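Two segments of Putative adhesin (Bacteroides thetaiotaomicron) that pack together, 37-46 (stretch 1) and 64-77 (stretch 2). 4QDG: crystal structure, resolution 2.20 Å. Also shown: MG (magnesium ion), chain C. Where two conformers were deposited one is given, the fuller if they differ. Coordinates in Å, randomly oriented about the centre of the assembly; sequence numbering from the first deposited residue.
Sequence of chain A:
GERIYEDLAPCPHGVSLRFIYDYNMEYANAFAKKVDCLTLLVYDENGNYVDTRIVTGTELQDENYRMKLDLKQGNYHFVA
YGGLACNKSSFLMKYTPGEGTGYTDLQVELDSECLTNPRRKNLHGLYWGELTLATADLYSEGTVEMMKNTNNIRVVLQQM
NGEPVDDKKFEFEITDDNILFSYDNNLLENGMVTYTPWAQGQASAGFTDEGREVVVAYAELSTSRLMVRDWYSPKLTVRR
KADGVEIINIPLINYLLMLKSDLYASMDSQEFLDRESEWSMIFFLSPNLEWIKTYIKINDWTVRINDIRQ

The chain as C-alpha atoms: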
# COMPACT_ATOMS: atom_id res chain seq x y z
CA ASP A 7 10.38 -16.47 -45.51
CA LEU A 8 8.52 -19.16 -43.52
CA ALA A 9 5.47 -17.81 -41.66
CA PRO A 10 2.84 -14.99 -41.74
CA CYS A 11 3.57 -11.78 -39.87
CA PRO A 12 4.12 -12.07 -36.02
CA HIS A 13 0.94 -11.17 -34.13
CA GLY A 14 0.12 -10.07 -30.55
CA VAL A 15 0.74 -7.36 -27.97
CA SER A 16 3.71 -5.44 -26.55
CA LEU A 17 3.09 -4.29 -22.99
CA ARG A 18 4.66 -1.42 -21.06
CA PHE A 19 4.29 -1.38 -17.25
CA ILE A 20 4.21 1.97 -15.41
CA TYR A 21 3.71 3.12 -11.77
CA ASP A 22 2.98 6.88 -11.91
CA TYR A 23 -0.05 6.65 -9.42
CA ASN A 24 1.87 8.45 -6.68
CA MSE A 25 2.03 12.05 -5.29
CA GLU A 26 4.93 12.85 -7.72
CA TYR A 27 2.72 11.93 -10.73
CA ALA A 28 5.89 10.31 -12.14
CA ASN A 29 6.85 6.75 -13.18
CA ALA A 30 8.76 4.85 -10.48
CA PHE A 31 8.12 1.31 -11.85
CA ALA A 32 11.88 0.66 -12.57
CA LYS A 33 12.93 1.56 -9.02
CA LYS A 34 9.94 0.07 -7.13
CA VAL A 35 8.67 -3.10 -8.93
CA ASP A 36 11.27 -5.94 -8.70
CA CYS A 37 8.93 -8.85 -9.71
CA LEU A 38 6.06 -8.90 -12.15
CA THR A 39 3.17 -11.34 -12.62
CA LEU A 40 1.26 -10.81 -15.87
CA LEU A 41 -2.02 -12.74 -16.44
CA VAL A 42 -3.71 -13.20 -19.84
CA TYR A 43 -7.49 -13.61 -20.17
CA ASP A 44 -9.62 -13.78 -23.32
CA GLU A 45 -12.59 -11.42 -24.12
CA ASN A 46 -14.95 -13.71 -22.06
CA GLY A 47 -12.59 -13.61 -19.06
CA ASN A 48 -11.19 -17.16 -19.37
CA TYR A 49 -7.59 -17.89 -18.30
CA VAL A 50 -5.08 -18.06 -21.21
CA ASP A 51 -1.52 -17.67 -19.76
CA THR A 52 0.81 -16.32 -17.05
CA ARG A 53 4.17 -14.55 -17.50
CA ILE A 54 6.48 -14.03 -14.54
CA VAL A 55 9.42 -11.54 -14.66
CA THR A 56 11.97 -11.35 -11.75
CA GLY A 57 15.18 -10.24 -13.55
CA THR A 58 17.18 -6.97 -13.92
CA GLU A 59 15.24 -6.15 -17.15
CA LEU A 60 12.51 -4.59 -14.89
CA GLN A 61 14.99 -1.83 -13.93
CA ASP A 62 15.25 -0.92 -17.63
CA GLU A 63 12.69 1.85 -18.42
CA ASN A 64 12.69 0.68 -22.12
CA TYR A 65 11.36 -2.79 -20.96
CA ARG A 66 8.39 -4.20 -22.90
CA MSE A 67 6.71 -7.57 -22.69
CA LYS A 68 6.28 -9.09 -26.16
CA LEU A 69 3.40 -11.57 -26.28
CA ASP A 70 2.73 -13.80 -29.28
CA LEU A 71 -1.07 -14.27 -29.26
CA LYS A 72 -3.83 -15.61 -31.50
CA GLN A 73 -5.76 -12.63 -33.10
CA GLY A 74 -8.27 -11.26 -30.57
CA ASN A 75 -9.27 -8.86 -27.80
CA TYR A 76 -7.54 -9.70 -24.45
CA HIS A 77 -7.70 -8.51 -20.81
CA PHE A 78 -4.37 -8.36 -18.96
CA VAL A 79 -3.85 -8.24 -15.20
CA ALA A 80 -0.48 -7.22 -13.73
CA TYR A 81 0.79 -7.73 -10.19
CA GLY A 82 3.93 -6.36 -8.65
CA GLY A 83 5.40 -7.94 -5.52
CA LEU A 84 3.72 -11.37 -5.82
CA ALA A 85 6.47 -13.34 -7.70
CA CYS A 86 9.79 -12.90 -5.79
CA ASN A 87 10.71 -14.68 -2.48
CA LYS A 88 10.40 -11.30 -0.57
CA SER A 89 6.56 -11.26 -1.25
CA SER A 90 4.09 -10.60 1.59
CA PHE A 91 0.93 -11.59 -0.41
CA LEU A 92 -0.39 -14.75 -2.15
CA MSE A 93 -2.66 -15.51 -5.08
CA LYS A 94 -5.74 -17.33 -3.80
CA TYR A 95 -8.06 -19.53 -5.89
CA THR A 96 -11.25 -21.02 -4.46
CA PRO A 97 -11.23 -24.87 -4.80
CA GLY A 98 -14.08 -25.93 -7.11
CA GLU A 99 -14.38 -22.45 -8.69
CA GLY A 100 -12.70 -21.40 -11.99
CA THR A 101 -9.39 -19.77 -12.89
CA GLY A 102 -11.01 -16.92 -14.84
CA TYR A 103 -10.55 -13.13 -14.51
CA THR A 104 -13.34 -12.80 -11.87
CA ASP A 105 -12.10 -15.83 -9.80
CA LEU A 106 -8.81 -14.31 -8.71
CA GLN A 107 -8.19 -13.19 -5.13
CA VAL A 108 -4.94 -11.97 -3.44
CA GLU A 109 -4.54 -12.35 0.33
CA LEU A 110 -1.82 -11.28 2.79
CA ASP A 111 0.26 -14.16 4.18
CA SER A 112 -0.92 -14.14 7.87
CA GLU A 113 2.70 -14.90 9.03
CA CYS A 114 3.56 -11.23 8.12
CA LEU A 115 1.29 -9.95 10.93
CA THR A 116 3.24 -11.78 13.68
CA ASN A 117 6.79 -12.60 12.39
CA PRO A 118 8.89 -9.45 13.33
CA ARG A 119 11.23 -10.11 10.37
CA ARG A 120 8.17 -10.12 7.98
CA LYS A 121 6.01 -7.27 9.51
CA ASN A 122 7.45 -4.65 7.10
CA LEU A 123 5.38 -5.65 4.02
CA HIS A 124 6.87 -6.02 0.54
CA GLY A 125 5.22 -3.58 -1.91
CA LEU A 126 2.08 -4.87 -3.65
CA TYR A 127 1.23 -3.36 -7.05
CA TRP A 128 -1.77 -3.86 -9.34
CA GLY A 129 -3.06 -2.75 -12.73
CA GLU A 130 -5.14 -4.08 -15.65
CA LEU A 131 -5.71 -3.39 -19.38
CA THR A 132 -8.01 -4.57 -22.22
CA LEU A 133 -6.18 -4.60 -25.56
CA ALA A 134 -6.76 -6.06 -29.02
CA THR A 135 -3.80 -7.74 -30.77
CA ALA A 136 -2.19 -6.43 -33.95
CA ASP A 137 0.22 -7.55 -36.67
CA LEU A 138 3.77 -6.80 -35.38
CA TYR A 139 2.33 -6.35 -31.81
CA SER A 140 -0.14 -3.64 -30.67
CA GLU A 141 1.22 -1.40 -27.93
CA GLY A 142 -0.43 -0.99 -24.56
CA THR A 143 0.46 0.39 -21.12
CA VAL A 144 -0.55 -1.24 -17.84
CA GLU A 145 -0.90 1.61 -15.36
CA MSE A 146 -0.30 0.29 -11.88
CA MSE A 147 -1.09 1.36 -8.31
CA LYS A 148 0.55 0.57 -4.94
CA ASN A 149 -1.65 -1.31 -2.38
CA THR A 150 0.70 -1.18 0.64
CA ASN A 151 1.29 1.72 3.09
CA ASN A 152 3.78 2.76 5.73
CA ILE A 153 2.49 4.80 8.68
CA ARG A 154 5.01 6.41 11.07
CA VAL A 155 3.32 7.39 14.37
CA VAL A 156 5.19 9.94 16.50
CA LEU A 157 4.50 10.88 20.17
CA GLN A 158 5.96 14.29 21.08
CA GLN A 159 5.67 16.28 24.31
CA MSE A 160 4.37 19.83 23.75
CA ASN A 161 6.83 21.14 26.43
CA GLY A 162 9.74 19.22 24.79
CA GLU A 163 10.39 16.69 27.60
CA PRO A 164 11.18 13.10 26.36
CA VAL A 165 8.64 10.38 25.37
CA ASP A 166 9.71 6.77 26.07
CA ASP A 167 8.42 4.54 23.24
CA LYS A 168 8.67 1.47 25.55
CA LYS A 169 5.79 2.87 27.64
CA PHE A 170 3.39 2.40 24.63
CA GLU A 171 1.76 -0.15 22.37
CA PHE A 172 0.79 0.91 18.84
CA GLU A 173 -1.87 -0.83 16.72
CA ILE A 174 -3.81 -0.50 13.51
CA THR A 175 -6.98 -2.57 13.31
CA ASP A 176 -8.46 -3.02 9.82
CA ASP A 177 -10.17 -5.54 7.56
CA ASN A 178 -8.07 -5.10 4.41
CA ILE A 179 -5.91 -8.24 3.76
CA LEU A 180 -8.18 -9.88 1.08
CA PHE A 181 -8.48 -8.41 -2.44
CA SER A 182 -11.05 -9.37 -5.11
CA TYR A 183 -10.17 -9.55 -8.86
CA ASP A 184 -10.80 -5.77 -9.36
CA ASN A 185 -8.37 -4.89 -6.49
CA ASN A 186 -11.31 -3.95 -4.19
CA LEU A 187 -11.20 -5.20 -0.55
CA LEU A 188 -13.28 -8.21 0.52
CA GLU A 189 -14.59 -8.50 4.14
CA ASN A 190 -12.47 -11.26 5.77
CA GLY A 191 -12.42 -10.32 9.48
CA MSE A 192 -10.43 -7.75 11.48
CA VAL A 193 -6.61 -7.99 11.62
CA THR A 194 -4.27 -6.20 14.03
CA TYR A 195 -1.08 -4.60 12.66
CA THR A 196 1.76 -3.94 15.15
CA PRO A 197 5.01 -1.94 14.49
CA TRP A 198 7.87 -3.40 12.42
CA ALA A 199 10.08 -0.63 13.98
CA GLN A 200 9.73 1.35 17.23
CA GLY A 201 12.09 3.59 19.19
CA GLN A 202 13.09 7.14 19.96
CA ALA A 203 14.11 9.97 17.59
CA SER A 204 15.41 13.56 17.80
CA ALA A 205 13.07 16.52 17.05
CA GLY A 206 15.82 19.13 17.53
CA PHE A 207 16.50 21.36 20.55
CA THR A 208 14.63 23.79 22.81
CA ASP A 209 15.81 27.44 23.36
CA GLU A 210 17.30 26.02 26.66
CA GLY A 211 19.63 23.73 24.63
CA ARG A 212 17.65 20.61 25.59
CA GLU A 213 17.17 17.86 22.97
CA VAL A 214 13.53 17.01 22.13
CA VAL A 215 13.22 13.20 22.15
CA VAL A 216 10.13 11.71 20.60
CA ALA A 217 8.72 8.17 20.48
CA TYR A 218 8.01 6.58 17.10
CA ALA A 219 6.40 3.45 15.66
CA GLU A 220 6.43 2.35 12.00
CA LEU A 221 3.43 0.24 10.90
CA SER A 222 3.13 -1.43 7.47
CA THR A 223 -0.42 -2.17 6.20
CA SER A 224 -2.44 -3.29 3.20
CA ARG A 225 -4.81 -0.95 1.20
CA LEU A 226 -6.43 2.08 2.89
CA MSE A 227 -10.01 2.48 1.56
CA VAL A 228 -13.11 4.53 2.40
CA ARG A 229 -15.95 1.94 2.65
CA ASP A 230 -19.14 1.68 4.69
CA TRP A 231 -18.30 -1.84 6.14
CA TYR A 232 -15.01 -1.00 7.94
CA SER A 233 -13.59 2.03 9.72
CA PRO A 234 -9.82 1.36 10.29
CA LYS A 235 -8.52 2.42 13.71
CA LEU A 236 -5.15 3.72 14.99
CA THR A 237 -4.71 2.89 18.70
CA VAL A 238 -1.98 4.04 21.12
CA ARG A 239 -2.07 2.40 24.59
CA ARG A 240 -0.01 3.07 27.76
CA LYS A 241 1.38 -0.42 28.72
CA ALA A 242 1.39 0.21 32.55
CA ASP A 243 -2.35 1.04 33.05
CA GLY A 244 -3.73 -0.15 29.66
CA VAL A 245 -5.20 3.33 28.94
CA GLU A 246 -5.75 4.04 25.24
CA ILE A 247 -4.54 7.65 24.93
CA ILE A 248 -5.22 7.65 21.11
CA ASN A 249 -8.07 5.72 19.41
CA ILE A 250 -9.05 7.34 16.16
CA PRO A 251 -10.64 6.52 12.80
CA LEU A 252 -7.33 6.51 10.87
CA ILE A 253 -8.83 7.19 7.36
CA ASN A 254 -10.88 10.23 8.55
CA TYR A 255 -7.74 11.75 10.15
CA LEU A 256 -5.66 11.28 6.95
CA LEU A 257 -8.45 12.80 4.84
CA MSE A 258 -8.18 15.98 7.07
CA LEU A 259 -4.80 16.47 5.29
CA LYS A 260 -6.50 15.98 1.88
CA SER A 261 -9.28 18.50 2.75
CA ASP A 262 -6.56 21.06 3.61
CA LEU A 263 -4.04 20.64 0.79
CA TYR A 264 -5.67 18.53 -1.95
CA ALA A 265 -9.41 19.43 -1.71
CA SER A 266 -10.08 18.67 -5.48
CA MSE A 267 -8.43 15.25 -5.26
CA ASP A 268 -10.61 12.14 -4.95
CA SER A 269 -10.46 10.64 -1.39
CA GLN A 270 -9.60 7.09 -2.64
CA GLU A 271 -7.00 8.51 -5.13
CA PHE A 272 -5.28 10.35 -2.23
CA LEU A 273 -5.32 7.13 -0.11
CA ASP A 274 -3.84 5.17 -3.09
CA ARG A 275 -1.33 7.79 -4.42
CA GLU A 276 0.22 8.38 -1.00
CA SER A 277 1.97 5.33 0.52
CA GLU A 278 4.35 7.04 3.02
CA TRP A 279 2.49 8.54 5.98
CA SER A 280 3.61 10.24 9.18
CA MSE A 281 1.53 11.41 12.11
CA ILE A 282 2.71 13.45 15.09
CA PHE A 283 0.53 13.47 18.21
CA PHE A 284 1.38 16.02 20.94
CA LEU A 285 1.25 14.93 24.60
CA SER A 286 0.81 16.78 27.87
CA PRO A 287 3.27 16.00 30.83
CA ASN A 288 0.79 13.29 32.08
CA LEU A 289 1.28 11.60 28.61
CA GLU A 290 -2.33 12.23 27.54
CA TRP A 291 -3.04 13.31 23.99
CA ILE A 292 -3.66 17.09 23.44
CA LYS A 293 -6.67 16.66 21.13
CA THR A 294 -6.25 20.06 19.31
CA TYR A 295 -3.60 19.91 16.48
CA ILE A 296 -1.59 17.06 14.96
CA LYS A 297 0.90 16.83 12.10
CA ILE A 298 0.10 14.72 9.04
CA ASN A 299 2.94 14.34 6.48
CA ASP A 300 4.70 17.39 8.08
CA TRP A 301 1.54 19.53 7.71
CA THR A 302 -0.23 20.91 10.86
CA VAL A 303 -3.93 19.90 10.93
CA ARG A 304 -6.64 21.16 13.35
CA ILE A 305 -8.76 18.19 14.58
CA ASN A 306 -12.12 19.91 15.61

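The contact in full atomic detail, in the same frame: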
# COMPACT_ATOMS: atom_id res chain seq x y z
N CYS A 37 9.49 -7.59 -9.22
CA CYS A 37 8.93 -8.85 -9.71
C CYS A 37 7.55 -8.58 -10.28
O CYS A 37 6.77 -7.83 -9.72
CB CYS A 37 8.91 -9.93 -8.63
SG CYS A 37 7.95 -9.51 -7.15
N LEU A 38 7.29 -9.15 -11.45
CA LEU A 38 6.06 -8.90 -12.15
C LEU A 38 5.35 -10.20 -12.52
O LEU A 38 5.97 -11.14 -12.99
CB LEU A 38 6.43 -8.08 -13.40
CG LEU A 38 5.36 -7.71 -14.41
CD1 LEU A 38 4.29 -6.78 -13.79
CD2 LEU A 38 6.00 -7.08 -15.60
N THR A 39 4.04 -10.23 -12.28
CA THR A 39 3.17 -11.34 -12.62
C THR A 39 2.18 -10.77 -13.61
O THR A 39 1.41 -9.89 -13.25
CB THR A 39 2.50 -11.96 -11.37
OG1 THR A 39 3.50 -12.44 -10.47
CG2 THR A 39 1.55 -13.11 -11.72
N LEU A 40 2.19 -11.28 -14.83
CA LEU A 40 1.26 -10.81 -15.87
C LEU A 40 0.32 -11.98 -16.26
O LEU A 40 0.77 -13.05 -16.65
CB LEU A 40 2.05 -10.26 -17.08
CG LEU A 40 1.29 -9.60 -18.25
CD1 LEU A 40 0.66 -10.64 -19.18
CD2 LEU A 40 0.31 -8.51 -17.79
N LEU A 41 -0.99 -11.75 -16.13
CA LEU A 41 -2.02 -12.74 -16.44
C LEU A 41 -2.78 -12.37 -17.69
O LEU A 41 -3.11 -11.20 -17.88
CB LEU A 41 -3.00 -12.89 -15.26
CG LEU A 41 -2.37 -13.26 -13.93
CD1 LEU A 41 -3.19 -12.71 -12.82
CD2 LEU A 41 -2.21 -14.74 -13.79
N VAL A 42 -3.04 -13.37 -18.56
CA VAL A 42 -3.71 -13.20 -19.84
C VAL A 42 -5.06 -13.88 -19.76
O VAL A 42 -5.13 -15.06 -19.45
CB VAL A 42 -2.87 -13.73 -21.06
CG1 VAL A 42 -3.53 -13.39 -22.39
CG2 VAL A 42 -1.42 -13.22 -21.03
N TYR A 43 -6.12 -13.13 -20.09
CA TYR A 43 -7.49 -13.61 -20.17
C TYR A 43 -8.05 -13.29 -21.55
O TYR A 43 -7.67 -12.28 -22.15
CB TYR A 43 -8.37 -12.98 -19.06
CG TYR A 43 -7.92 -13.32 -17.66
CD1 TYR A 43 -8.20 -14.56 -17.09
CD2 TYR A 43 -7.18 -12.41 -16.90
CE1 TYR A 43 -7.75 -14.89 -15.81
CE2 TYR A 43 -6.74 -12.73 -15.62
CZ TYR A 43 -7.04 -13.97 -15.07
OH TYR A 43 -6.62 -14.25 -13.79
N ASP A 44 -8.99 -14.09 -22.04
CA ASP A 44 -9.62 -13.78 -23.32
C ASP A 44 -10.76 -12.75 -23.09
O ASP A 44 -10.98 -12.30 -21.95
CB ASP A 44 -10.13 -15.05 -24.03
CG ASP A 44 -11.14 -15.90 -23.28
OD1 ASP A 44 -12.04 -15.32 -22.60
OD2 ASP A 44 -11.10 -17.14 -23.45
N GLU A 45 -11.50 -12.40 -24.16
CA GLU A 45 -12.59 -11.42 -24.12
C GLU A 45 -13.71 -11.85 -23.16
O GLU A 45 -14.38 -10.98 -22.61
CB GLU A 45 -13.14 -11.20 -25.54
CG GLU A 45 -13.99 -9.95 -25.70
CD GLU A 45 -14.35 -9.55 -27.11
OE1 GLU A 45 -14.81 -10.42 -27.89
OE2 GLU A 45 -14.25 -8.35 -27.42
N ASN A 46 -13.91 -13.18 -22.96
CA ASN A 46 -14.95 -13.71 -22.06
C ASN A 46 -14.47 -13.84 -20.61
O ASN A 46 -15.25 -14.24 -19.75
CB ASN A 46 -15.44 -15.08 -22.57
CG ASN A 46 -16.15 -15.04 -23.90
OD1 ASN A 46 -15.90 -15.88 -24.77
ND2 ASN A 46 -17.04 -14.08 -24.08
N ASN A 64 13.03 1.06 -20.75
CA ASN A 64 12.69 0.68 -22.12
C ASN A 64 12.09 -0.75 -22.19
O ASN A 64 11.79 -1.22 -23.29
CB ASN A 64 13.91 0.79 -23.06
CG ASN A 64 14.41 2.20 -23.29
OD1 ASN A 64 13.64 3.15 -23.53
ND2 ASN A 64 15.74 2.37 -23.26
N TYR A 65 11.93 -1.44 -21.04
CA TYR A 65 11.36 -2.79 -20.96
C TYR A 65 9.94 -2.86 -21.48
O TYR A 65 9.09 -2.03 -21.13
CB TYR A 65 11.37 -3.35 -19.49
CG TYR A 65 10.62 -4.66 -19.33
CD1 TYR A 65 11.06 -5.82 -19.97
CD2 TYR A 65 9.41 -4.72 -18.64
CE1 TYR A 65 10.34 -7.01 -19.89
CE2 TYR A 65 8.69 -5.91 -18.55
CZ TYR A 65 9.16 -7.05 -19.17
OH TYR A 65 8.46 -8.23 -19.10
N ARG A 66 9.69 -3.88 -22.31
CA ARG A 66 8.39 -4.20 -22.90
C ARG A 66 8.19 -5.70 -22.89
O ARG A 66 9.14 -6.44 -23.09
CB ARG A 66 8.22 -3.67 -24.34
CG ARG A 66 8.39 -2.16 -24.53
CD ARG A 66 7.35 -1.30 -23.86
NE ARG A 66 7.61 0.11 -24.15
CZ ARG A 66 8.33 0.92 -23.39
NH1 ARG A 66 8.84 0.49 -22.24
NH2 ARG A 66 8.52 2.18 -23.75
N MSE A 67 6.99 -6.15 -22.66
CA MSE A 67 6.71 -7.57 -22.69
C MSE A 67 6.05 -7.90 -24.01
O MSE A 67 4.91 -7.50 -24.25
CB MSE A 67 5.84 -8.02 -21.51
CG MSE A 67 5.67 -9.53 -21.45
SE MSE A 67 4.37 -10.08 -20.14
CE MSE A 67 5.46 -9.71 -18.52
N LYS A 68 6.77 -8.65 -24.87
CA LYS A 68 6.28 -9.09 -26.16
C LYS A 68 5.49 -10.37 -25.96
O LYS A 68 6.01 -11.32 -25.37
CB LYS A 68 7.46 -9.30 -27.09
CG LYS A 68 7.10 -9.74 -28.50
CD LYS A 68 8.39 -9.97 -29.33
CE LYS A 68 9.10 -11.29 -29.05
NZ LYS A 68 8.37 -12.45 -29.62
N LEU A 69 4.22 -10.39 -26.39
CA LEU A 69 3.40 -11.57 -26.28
C LEU A 69 2.88 -11.99 -27.63
O LEU A 69 2.10 -11.26 -28.24
CB LEU A 69 2.21 -11.39 -25.30
CG LEU A 69 2.52 -11.23 -23.81
CD1 LEU A 69 1.27 -10.76 -23.05
CD2 LEU A 69 2.99 -12.52 -23.21
N ASP A 70 3.26 -13.20 -28.06
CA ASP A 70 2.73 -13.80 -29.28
C ASP A 70 1.36 -14.37 -28.92
O ASP A 70 1.26 -15.18 -28.01
CB ASP A 70 3.68 -14.86 -29.86
CG ASP A 70 4.90 -14.24 -30.49
OD1 ASP A 70 4.74 -13.53 -31.51
OD2 ASP A 70 6.00 -14.43 -29.95
N LEU A 71 0.30 -13.86 -29.56
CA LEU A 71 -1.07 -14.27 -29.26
C LEU A 71 -1.89 -14.45 -30.52
O LEU A 71 -1.70 -13.73 -31.50
CB LEU A 71 -1.76 -13.23 -28.34
CG LEU A 71 -1.25 -13.09 -26.90
CD1 LEU A 71 -1.82 -11.87 -26.24
CD2 LEU A 71 -1.54 -14.35 -26.09
N LYS A 72 -2.84 -15.38 -30.46
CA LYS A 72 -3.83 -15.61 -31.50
C LYS A 72 -4.69 -14.34 -31.61
O LYS A 72 -5.06 -13.79 -30.56
CB LYS A 72 -4.68 -16.85 -31.14
CG LYS A 72 -5.80 -17.18 -32.13
CD LYS A 72 -6.81 -18.18 -31.54
CE LYS A 72 -7.90 -17.54 -30.69
NZ LYS A 72 -8.58 -18.55 -29.83
N GLN A 73 -4.96 -13.85 -32.85
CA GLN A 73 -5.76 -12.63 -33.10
C GLN A 73 -6.97 -12.58 -32.16
O GLN A 73 -7.70 -13.56 -32.04
CB GLN A 73 -6.20 -12.56 -34.58
CG GLN A 73 -6.69 -11.18 -35.04
CD GLN A 73 -7.05 -11.10 -36.52
OE1 GLN A 73 -6.50 -11.81 -37.38
NE2 GLN A 73 -7.94 -10.18 -36.85
N GLY A 74 -7.15 -11.45 -31.49
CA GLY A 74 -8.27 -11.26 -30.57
C GLY A 74 -8.15 -10.10 -29.62
O GLY A 74 -7.14 -9.38 -29.60
N ASN A 75 -9.21 -9.91 -28.81
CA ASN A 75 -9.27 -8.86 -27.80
C ASN A 75 -9.00 -9.53 -26.45
O ASN A 75 -9.69 -10.50 -26.12
CB ASN A 75 -10.63 -8.15 -27.88
CG ASN A 75 -10.79 -6.95 -26.98
OD1 ASN A 75 -9.89 -6.11 -26.83
ND2 ASN A 75 -11.96 -6.80 -26.40
N TYR A 76 -7.95 -9.09 -25.73
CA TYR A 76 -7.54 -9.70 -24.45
C TYR A 76 -7.61 -8.74 -23.29
O TYR A 76 -7.55 -7.54 -23.50
CB TYR A 76 -6.10 -10.25 -24.54
CG TYR A 76 -5.96 -11.42 -25.49
CD1 TYR A 76 -5.76 -11.21 -26.85
CD2 TYR A 76 -6.00 -12.73 -25.02
CE1 TYR A 76 -5.65 -12.28 -27.74
CE2 TYR A 76 -5.85 -13.81 -25.90
CZ TYR A 76 -5.66 -13.57 -27.25
OH TYR A 76 -5.51 -14.62 -28.14
N HIS A 77 -7.72 -9.29 -22.05
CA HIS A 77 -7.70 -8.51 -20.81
C HIS A 77 -6.52 -9.01 -19.99
O HIS A 77 -6.38 -10.22 -19.76
CB HIS A 77 -9.02 -8.60 -20.04
CG HIS A 77 -9.03 -7.71 -18.82
ND1 HIS A 77 -9.20 -6.33 -18.94
CD2 HIS A 77 -8.84 -8.02 -17.52
CE1 HIS A 77 -9.08 -5.85 -17.71
NE2 HIS A 77 -8.89 -6.83 -16.82
MG MG C . 9.46 -8.62 -5.24
O HOH W 1 -10.46 -13.09 -26.75

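Stretch 1 runs as one strand from Leu38, and stretch 2 meets it twice in different ways. Near its start, strand 67-70 lies across the strand of stretch 1 at 27° to its direction, with axes 11.2 Å apart at their closest. That spacing is too wide for backbone hydrogen bonds and right for a layer of side chains. After the turn, strand 75-77 comes in beside stretch 1 as an antiparallel neighbour. Tyr43 and His77 form a hydrogen-bonded pair: Tyr43 N donates to His77 O at 2.9 Å, and His77 N donates to Tyr43 O at 3.0 Å and a nearly straight 167°. Beyond this pair the register loosens, and a water takes up the slack, accepting from Glu45 N at 2.9 Å and donating to Asn75 O at 2.8 Å.

The layered part follows the alternation of a strand. Leu38 and Leu40 point toward stretch 2, whereas Thr39 and Leu41 point away. In stretch 2, Met67, Leu69 and Leu71 point toward stretch 1, while Lys68 and Asp70 between them stay exposed and join in a salt bridge, NZ to OD2 at 3.1 Å. The apolar pairs advance in step: Leu38 CD2 reaches the ring edge of Tyr65 at CE2 (4.2 Å), Leu40 CG packs on SE of selenomethionine Met67 (3.6 Å), and Leu40 CD1 meets Leu69 CD1 (3.9 Å). Val42 joins the two regimes, its CG2 lying 4.2 Å from Leu69 CD1 and its CG1 3.7 Å from Tyr76 CD2. The Tyr76 hydroxyl is satisfied locally, with OH donating to Lys72 O at 2.6 Å.

At the exposed end, polarity replaces packing: Asn75 ND2 donates to Glu45 OE2 at 2.9 Å, pairing an amide with a carboxylate.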